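Local atomic coordinates of endostatin (Mus musculus, PDB entry 1KOE), a protein that inhibits angiogenesis, as a C-terminal fragment of the collagen XVIII alpha1 chain, and binds heparin. Residues Glu135-Thr140 / Ala156-Asn161; Ala42-Arg47 / Glu130-Glu135. All coordinates share one frame; numbering follows the deposited sequence.

The two contacts follow one another along the chain and meet at Glu135, which ends the second segment of contact 2 and begins the first of contact 1. Their centres lie 12 Å apart, on the same side of the chain's centre, but their settings differ: contact 2 is buried and wedges Trp132 against Leu44, whereas contact 1 lies at the surface beside the Cys129-Cys159 disulfide. They also touch directly. Thr134 O packs against Cys159 CB at 3.4 Å, and Thr134 CG2 lies 3.8 Å from Ala139 CB. From Trp132 in the interior the chain thus runs through a surface loop into strand 140-145, the middle strand of the three-stranded antiparallel sheet, beside edge strand 155-158.

Contact 1 of 2, residues Glu135-Thr140 / Ala156-Asn161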
ATOM      1  N   GLU A 135     -15.833  -8.012  -3.567  1.00  8.88           N
ATOM      2  CA  GLU A 135     -15.287  -7.747  -4.888  1.00 11.22           C
ATOM      3  C   GLU A 135     -16.443  -7.508  -5.886  1.00 12.64           C
ATOM      4  O   GLU A 135     -16.259  -7.598  -7.105  1.00 14.03           O
ATOM      5  CB  GLU A 135     -14.355  -8.874  -5.357  1.00 12.02           C
ATOM      6  CG  GLU A 135     -14.983 -10.271  -5.519  1.00 13.79           C
ATOM      7  CD  GLU A 135     -14.096 -11.167  -6.376  1.00 24.86           C
ATOM      8  OE1 GLU A 135     -13.005 -11.551  -5.903  1.00 25.32           O
ATOM      9  OE2 GLU A 135     -14.461 -11.454  -7.540  1.00 26.85           O
ATOM     10  N   THR A 136     -17.619  -7.166  -5.364  1.00 11.26           N
ATOM     11  CA  THR A 136     -18.786  -6.896  -6.209  1.00 12.66           C
ATOM     12  C   THR A 136     -18.518  -5.660  -7.083  1.00 13.21           C
ATOM     13  O   THR A 136     -17.808  -4.732  -6.649  1.00 13.27           O
ATOM     14  CB  THR A 136     -20.052  -6.682  -5.351  1.00 16.48           C
ATOM     15  OG1 THR A 136     -21.206  -6.669  -6.198  1.00 32.58           O
ATOM     16  CG2 THR A 136     -19.981  -5.377  -4.593  1.00 15.77           C
ATOM     17  N   THR A 137     -19.082  -5.626  -8.299  1.00 10.07           N
ATOM     18  CA  THR A 137     -18.823  -4.487  -9.190  1.00 10.48           C
ATOM     19  C   THR A 137     -19.377  -3.144  -8.750  1.00 11.19           C
ATOM     20  O   THR A 137     -18.804  -2.103  -9.078  1.00 13.84           O
ATOM     21  CB  THR A 137     -19.284  -4.727 -10.647  1.00 11.25           C
ATOM     22  OG1 THR A 137     -20.711  -4.842 -10.695  1.00 11.26           O
ATOM     23  CG2 THR A 137     -18.654  -5.976 -11.218  1.00 12.70           C
ATOM     24  N   GLY A 138     -20.489  -3.171  -8.025  1.00 12.95           N
ATOM     25  CA  GLY A 138     -21.114  -1.951  -7.561  1.00 13.46           C
ATOM     26  C   GLY A 138     -20.443  -1.275  -6.386  1.00 16.29           C
ATOM     27  O   GLY A 138     -20.640  -0.080  -6.179  1.00 22.92           O
ATOM     28  N   ALA A 139     -19.668  -2.008  -5.597  1.00 12.83           N
ATOM     29  CA  ALA A 139     -19.003  -1.387  -4.452  1.00 12.40           C
ATOM     30  C   ALA A 139     -17.685  -0.747  -4.902  1.00 10.43           C
ATOM     31  O   ALA A 139     -17.104  -1.180  -5.903  1.00 10.44           O
ATOM     32  CB  ALA A 139     -18.744  -2.424  -3.380  1.00 10.70           C
ATOM     33  N   THR A 140     -17.220   0.271  -4.175  1.00  9.22           N
ATOM     34  CA  THR A 140     -15.964   0.916  -4.537  1.00  9.06           C
ATOM     35  C   THR A 140     -14.931   0.968  -3.423  1.00 10.02           C
ATOM     36  O   THR A 140     -15.250   0.878  -2.224  1.00 10.24           O
ATOM     37  CB  THR A 140     -16.145   2.375  -5.058  1.00 14.14           C
ATOM     38  OG1 THR A 140     -16.623   3.214  -4.003  1.00 21.05           O
ATOM     39  CG2 THR A 140     -17.097   2.416  -6.249  1.00 17.07           C
ATOM     40  N   ALA A 156     -12.236   6.535  -6.879  1.00 15.29           N
ATOM     41  CA  ALA A 156     -13.162   5.533  -6.356  1.00 15.09           C
ATOM     42  C   ALA A 156     -13.253   4.493  -7.468  1.00 18.98           C
ATOM     43  O   ALA A 156     -13.757   4.800  -8.561  1.00 22.49           O
ATOM     44  CB  ALA A 156     -14.510   6.148  -6.109  1.00 17.19           C
ATOM     45  N   ALA A 157     -12.682   3.309  -7.236  1.00 15.43           N
ATOM     46  CA  ALA A 157     -12.671   2.236  -8.239  1.00 13.78           C
ATOM     47  C   ALA A 157     -13.552   1.054  -7.844  1.00 12.39           C
ATOM     48  O   ALA A 157     -13.700   0.754  -6.660  1.00 11.83           O
ATOM     49  CB  ALA A 157     -11.225   1.747  -8.469  1.00 10.17           C
ATOM     50  N   SER A 158     -14.154   0.396  -8.830  1.00  9.52           N
ATOM     51  CA  SER A 158     -14.981  -0.773  -8.550  1.00 10.89           C
ATOM     52  C   SER A 158     -14.116  -1.821  -7.848  1.00  9.64           C
ATOM     53  O   SER A 158     -12.999  -2.129  -8.296  1.00  9.24           O
ATOM     54  CB  SER A 158     -15.519  -1.381  -9.847  1.00 10.02           C
ATOM     55  OG  SER A 158     -16.080  -2.667  -9.648  1.00 10.54           O
ATOM     56  N   CYS A 159     -14.690  -2.425  -6.817  1.00  8.90           N
ATOM     57  CA  CYS A 159     -14.013  -3.442  -6.031  1.00 10.24           C
ATOM     58  C   CYS A 159     -13.704  -4.709  -6.797  1.00  9.59           C
ATOM     59  O   CYS A 159     -12.934  -5.557  -6.334  1.00  9.50           O
ATOM     60  CB  CYS A 159     -14.831  -3.753  -4.786  1.00  8.51           C
ATOM     61  SG  CYS A 159     -14.964  -2.297  -3.710  1.00 10.52           S
ATOM     62  N   HIS A 160     -14.310  -4.856  -7.967  1.00  8.62           N
ATOM     63  CA  HIS A 160     -14.069  -6.029  -8.773  1.00  9.50           C
ATOM     64  C   HIS A 160     -12.694  -5.995  -9.501  1.00  9.12           C
ATOM     65  O   HIS A 160     -12.247  -7.001 -10.064  1.00 11.63           O
ATOM     66  CB  HIS A 160     -15.219  -6.233  -9.756  1.00  9.64           C
ATOM     67  CG  HIS A 160     -15.209  -7.579 -10.397  1.00  9.70           C
ATOM     68  ND1 HIS A 160     -14.703  -7.795 -11.657  1.00 14.69           N
ATOM     69  CD2 HIS A 160     -15.608  -8.781  -9.932  1.00 15.57           C
ATOM     70  CE1 HIS A 160     -14.791  -9.082 -11.947  1.00 19.73           C
ATOM     71  NE2 HIS A 160     -15.338  -9.701 -10.915  1.00 23.00           N
ATOM     72  N   ASN A 161     -12.051  -4.830  -9.513  1.00  8.35           N
ATOM     73  CA  ASN A 161     -10.732  -4.688 -10.124  1.00  8.97           C
ATOM     74  C   ASN A 161      -9.657  -5.413  -9.290  1.00 10.39           C
ATOM     75  O   ASN A 161      -9.735  -5.443  -8.055  1.00 11.28           O
ATOM     76  CB  ASN A 161     -10.348  -3.204 -10.193  1.00  8.79           C
ATOM     77  CG  ASN A 161     -11.032  -2.471 -11.336  1.00  8.51           C
ATOM     78  OD1 ASN A 161     -10.708  -2.679 -12.495  1.00 11.82           O
ATOM     79  ND2 ASN A 161     -11.959  -1.598 -11.002  1.00 11.49           N
TER
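Where strand 155-158 ends at the edge of the three-stranded antiparallel sheet, Thr140 faces Ser158 in a non-hydrogen-bonded pair whose side chains diverge, and the loop leading into strand 140-145 folds over the turn beyond it. Cys159 N donates to Ala139 O at 2.9 Å, continuing the strand pairing by one more bond. Next to it, Ala139 CB rests 3.8 Å from Cys159 SG, the sulfur that forms the disulfide with Cys129 and ties this turn to the residue at the start of helix 129-132.

Ser158 works in two directions. Its OG is anti to the backbone N (chi1 167°), which puts its hydroxyl beside the loop, where it donates to Thr137 O at 2.8 Å, meeting the carbonyl from the side rather than head-on. The same oxygen accepts from His160 N at 3.3 Å in an ST turn. Within the type I turn from Ser158 to Asn161, Ser158 O in turn receives both Asn161 N and Asn161 ND2, the amide reaching a lone pair in the carbonyl plane.

Farther out, the His160 imidazole is bordered by two residues of the loop. Glu135 O approaches the ring edge in plane, 3.1 Å from CD2, while Thr137 CG2 sits 3.7 Å from His160 CB, the two side chains running alongside each other. The Glu135 carboxylate stands almost perpendicular to the ring, 81° between planes, with OE2 3.9 Å from NE2; its OE1 is held by Ser14 OG.

The loop is therefore fastened by one backbone bond and one serine hydroxyl bond, next to a covalent cross-link. A carbonyl and a carboxylate beside the exposed imidazole would probably favour its protonated form.

Contact 2 of 2, residues Ala42-Arg47 / Glu130-Glu135; sequences AFLSSR and ETWRTE
With CG of Trp132 anti to its carbonyl carbon (chi1 -47°), the indole reaches across to Ser45 and Leu44, while Thr131, its OG1 anti to the backbone N (chi1 -166°), places its hydroxyl beside Ser46 CB and Arg47 N. Glu130, Thr131 and Trp132 all have positive phi values and form a short left-handed helical turn, from which these two consecutive side chains reach neighbouring points of the extended stretch Leu44-Ser46 and the residue after it.

The indole N-H is spent on the backbone. Trp132 NE1 donates to Ser45 O at 2.8 Å in a bond that is nearly straight at the hydrogen (169°); the oxygen lies at the ring edge, in its plane, and the N-H comes in nearly along the C=O axis. Leu44 closes over one face of the same ring: its CD1 stands almost directly above the five-membered ring, 4.0 Å from the centroid, in a CH-pi contact, and its CD2 lies over the rim of the benzo part, 3.9 Å from CZ2. Both methyls come from the same side. The bond to Ser45 O satisfies the buried NE1, and together with the Leu44 methyls on one face it restricts the ring's rotation.

One step along, Arg47 N donates to Thr131 OG1 at 3.2 Å, and Ser46 CB packs against that oxygen at 3.3 Å. Arg47 extends to the surface, where its NE comes within 5.6 Å of Arg133 NH1; these like charges would be expected to repel weakly.

Around this core, Ile20 and Ala23 of helix 19-33 pack on Leu44, and the Trp132 ring meets Trp114 of strand 112-114. Backbone bonds from Phe43 to Leu166 and from Ser45 to His115 link segment 42-47 to strand 166-169 of the mixed sheet and to the residue following strand 112-114.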
ATOM      1  N   ALA A  42      -0.519  -4.488   5.831  1.00  7.60           N
ATOM      2  CA  ALA A  42      -1.076  -4.023   4.565  1.00  6.68           C
ATOM      3  C   ALA A  42      -1.264  -2.510   4.592  1.00  7.17           C
ATOM      4  O   ALA A  42      -1.697  -1.945   5.597  1.00  8.52           O
ATOM      5  CB  ALA A  42      -2.399  -4.727   4.280  1.00  7.71           C
ATOM      6  N   PHE A  43      -0.894  -1.870   3.481  1.00  6.55           N
ATOM      7  CA  PHE A  43      -0.990  -0.421   3.265  1.00  8.23           C
ATOM      8  C   PHE A  43      -2.465  -0.124   2.890  1.00  7.43           C
ATOM      9  O   PHE A  43      -2.794   0.091   1.728  1.00  8.61           O
ATOM     10  CB  PHE A  43      -0.030  -0.071   2.098  1.00  7.58           C
ATOM     11  CG  PHE A  43       0.131   1.414   1.815  1.00  7.95           C
ATOM     12  CD1 PHE A  43       0.986   2.209   2.589  1.00 10.05           C
ATOM     13  CD2 PHE A  43      -0.528   2.000   0.739  1.00 10.04           C
ATOM     14  CE1 PHE A  43       1.193   3.572   2.283  1.00 13.92           C
ATOM     15  CE2 PHE A  43      -0.326   3.352   0.426  1.00 12.57           C
ATOM     16  CZ  PHE A  43       0.541   4.136   1.203  1.00 10.87           C
ATOM     17  N   LEU A  44      -3.354  -0.157   3.876  1.00  7.22           N
ATOM     18  CA  LEU A  44      -4.774   0.056   3.624  1.00  6.87           C
ATOM     19  C   LEU A  44      -5.442   0.616   4.871  1.00  9.21           C
ATOM     20  O   LEU A  44      -4.995   0.334   5.985  1.00  9.14           O
ATOM     21  CB  LEU A  44      -5.464  -1.308   3.368  1.00  8.00           C
ATOM     22  CG  LEU A  44      -5.054  -2.260   2.235  1.00  6.24           C
ATOM     23  CD1 LEU A  44      -5.655  -3.648   2.427  1.00  6.93           C
ATOM     24  CD2 LEU A  44      -5.485  -1.664   0.906  1.00  9.85           C
ATOM     25  N   SER A  45      -6.473   1.446   4.691  1.00  7.07           N
ATOM     26  CA  SER A  45      -7.272   1.890   5.837  1.00  7.88           C
ATOM     27  C   SER A  45      -8.363   0.807   5.961  1.00 10.02           C
ATOM     28  O   SER A  45      -8.678   0.122   4.982  1.00 11.73           O
ATOM     29  CB  SER A  45      -7.951   3.235   5.567  1.00  8.40           C
ATOM     30  OG  SER A  45      -7.078   4.317   5.803  1.00  8.46           O
ATOM     31  N   SER A  46      -8.928   0.632   7.147  1.00  9.61           N
ATOM     32  CA  SER A  46     -10.000  -0.346   7.330  1.00 10.74           C
ATOM     33  C   SER A  46     -10.966   0.212   8.378  1.00 10.89           C
ATOM     34  O   SER A  46     -10.763   1.310   8.876  1.00 10.38           O
ATOM     35  CB  SER A  46      -9.446  -1.722   7.731  1.00 16.99           C
ATOM     36  OG  SER A  46      -8.627  -1.655   8.903  1.00 22.50           O
ATOM     37  N   ARG A  47     -12.006  -0.543   8.716  1.00 13.32           N
ATOM     38  CA  ARG A  47     -12.997  -0.061   9.673  1.00 13.60           C
ATOM     39  C   ARG A  47     -12.469   0.551  10.967  1.00 12.92           C
ATOM     40  O   ARG A  47     -12.920   1.616  11.374  1.00 16.34           O
ATOM     41  CB  ARG A  47     -14.017  -1.166   9.992  1.00 21.11           C
ATOM     42  CG  ARG A  47     -15.035  -0.784  11.076  1.00 31.07           C
ATOM     43  CD  ARG A  47     -16.264  -1.695  11.050  1.00 51.84           C
ATOM     44  NE  ARG A  47     -16.995  -1.586   9.778  1.00 75.25           N
ATOM     45  CZ  ARG A  47     -17.839  -0.598   9.450  1.00 83.77           C
ATOM     46  NH1 ARG A  47     -18.095   0.396  10.305  1.00 84.96           N
ATOM     47  NH2 ARG A  47     -18.386  -0.573   8.234  1.00 85.63           N
ATOM     48  N   GLU A 130     -16.087  -2.289   1.648  1.00  8.61           N
ATOM     49  CA  GLU A 130     -16.695  -2.864   2.843  1.00 11.70           C
ATOM     50  C   GLU A 130     -15.602  -3.539   3.681  1.00 11.52           C
ATOM     51  O   GLU A 130     -15.664  -4.728   4.031  1.00 11.15           O
ATOM     52  CB  GLU A 130     -17.828  -3.800   2.424  1.00 12.76           C
ATOM     53  CG  GLU A 130     -18.898  -2.999   1.643  1.00 24.58           C
ATOM     54  CD  GLU A 130     -19.925  -3.841   0.903  1.00 39.48           C
ATOM     55  OE1 GLU A 130     -20.060  -5.052   1.190  1.00 42.95           O
ATOM     56  OE2 GLU A 130     -20.605  -3.260   0.026  1.00 49.08           O
ATOM     57  N   THR A 131     -14.612  -2.711   3.999  1.00  9.46           N
ATOM     58  CA  THR A 131     -13.423  -3.096   4.738  1.00  9.65           C
ATOM     59  C   THR A 131     -12.743  -4.323   4.120  1.00 10.00           C
ATOM     60  O   THR A 131     -12.358  -5.277   4.795  1.00 10.46           O
ATOM     61  CB  THR A 131     -13.628  -3.127   6.294  1.00 15.01           C
ATOM     62  OG1 THR A 131     -12.347  -3.197   6.948  1.00 18.73           O
ATOM     63  CG2 THR A 131     -14.504  -4.267   6.733  1.00 12.06           C
ATOM     64  N   TRP A 132     -12.591  -4.255   2.794  1.00  8.83           N
ATOM     65  CA  TRP A 132     -11.907  -5.263   1.983  1.00  7.33           C
ATOM     66  C   TRP A 132     -12.498  -6.652   2.057  1.00  9.24           C
ATOM     67  O   TRP A 132     -11.791  -7.662   2.038  1.00  9.17           O
ATOM     68  CB  TRP A 132     -10.405  -5.249   2.313  1.00  6.91           C
ATOM     69  CG  TRP A 132      -9.885  -3.839   2.318  1.00  7.44           C
ATOM     70  CD1 TRP A 132      -9.537  -3.089   3.409  1.00  8.91           C
ATOM     71  CD2 TRP A 132      -9.803  -2.958   1.185  1.00  9.25           C
ATOM     72  NE1 TRP A 132      -9.254  -1.793   3.029  1.00  9.46           N
ATOM     73  CE2 TRP A 132      -9.410  -1.685   1.671  1.00  9.60           C
ATOM     74  CE3 TRP A 132     -10.031  -3.124  -0.192  1.00  9.02           C
ATOM     75  CZ2 TRP A 132      -9.240  -0.581   0.820  1.00 10.78           C
ATOM     76  CZ3 TRP A 132      -9.864  -2.034  -1.031  1.00  8.88           C
ATOM     77  CH2 TRP A 132      -9.475  -0.782  -0.525  1.00  9.58           C
ATOM     78  N   ARG A 133     -13.822  -6.691   2.067  1.00  8.34           N
ATOM     79  CA  ARG A 133     -14.528  -7.949   2.129  1.00 10.31           C
ATOM     80  C   ARG A 133     -15.332  -8.276   0.868  1.00 13.63           C
ATOM     81  O   ARG A 133     -15.763  -9.417   0.686  1.00 17.45           O
ATOM     82  CB  ARG A 133     -15.442  -7.979   3.363  1.00 12.83           C
ATOM     83  CG  ARG A 133     -14.682  -8.060   4.678  1.00 13.79           C
ATOM     84  CD  ARG A 133     -15.620  -8.327   5.853  1.00 21.22           C
ATOM     85  NE  ARG A 133     -14.834  -8.492   7.074  1.00 39.86           N
ATOM     86  CZ  ARG A 133     -15.009  -7.785   8.191  1.00 53.84           C
ATOM     87  NH1 ARG A 133     -15.973  -6.864   8.261  1.00 52.16           N
ATOM     88  NH2 ARG A 133     -14.138  -7.910   9.193  1.00 58.09           N
ATOM     89  N   THR A 134     -15.469  -7.322  -0.042  1.00 10.29           N
ATOM     90  CA  THR A 134     -16.250  -7.595  -1.231  1.00 10.70           C
ATOM     91  C   THR A 134     -15.546  -7.242  -2.526  1.00  7.92           C
ATOM     92  O   THR A 134     -14.735  -6.314  -2.566  1.00 12.00           O
ATOM     93  CB  THR A 134     -17.590  -6.820  -1.190  1.00 12.98           C
ATOM     94  OG1 THR A 134     -18.451  -7.290  -2.249  1.00 14.76           O
ATOM     95  CG2 THR A 134     -17.345  -5.322  -1.353  1.00 11.47           C
ATOM     96  N   GLU A 135     -15.833  -8.012  -3.567  1.00  8.88           N
ATOM     97  CA  GLU A 135     -15.287  -7.747  -4.888  1.00 11.22           C
ATOM     98  C   GLU A 135     -16.443  -7.508  -5.886  1.00 12.64           C
ATOM     99  O   GLU A 135     -16.259  -7.598  -7.105  1.00 14.03           O
ATOM    100  CB  GLU A 135     -14.355  -8.874  -5.357  1.00 12.02           C
ATOM    101  CG  GLU A 135     -14.983 -10.271  -5.519  1.00 13.79           C
ATOM    102  CD  GLU A 135     -14.096 -11.167  -6.376  1.00 24.86           C
ATOM    103  OE1 GLU A 135     -13.005 -11.551  -5.903  1.00 25.32           O
ATOM    104  OE2 GLU A 135     -14.461 -11.454  -7.540  1.00 26.85           O
TER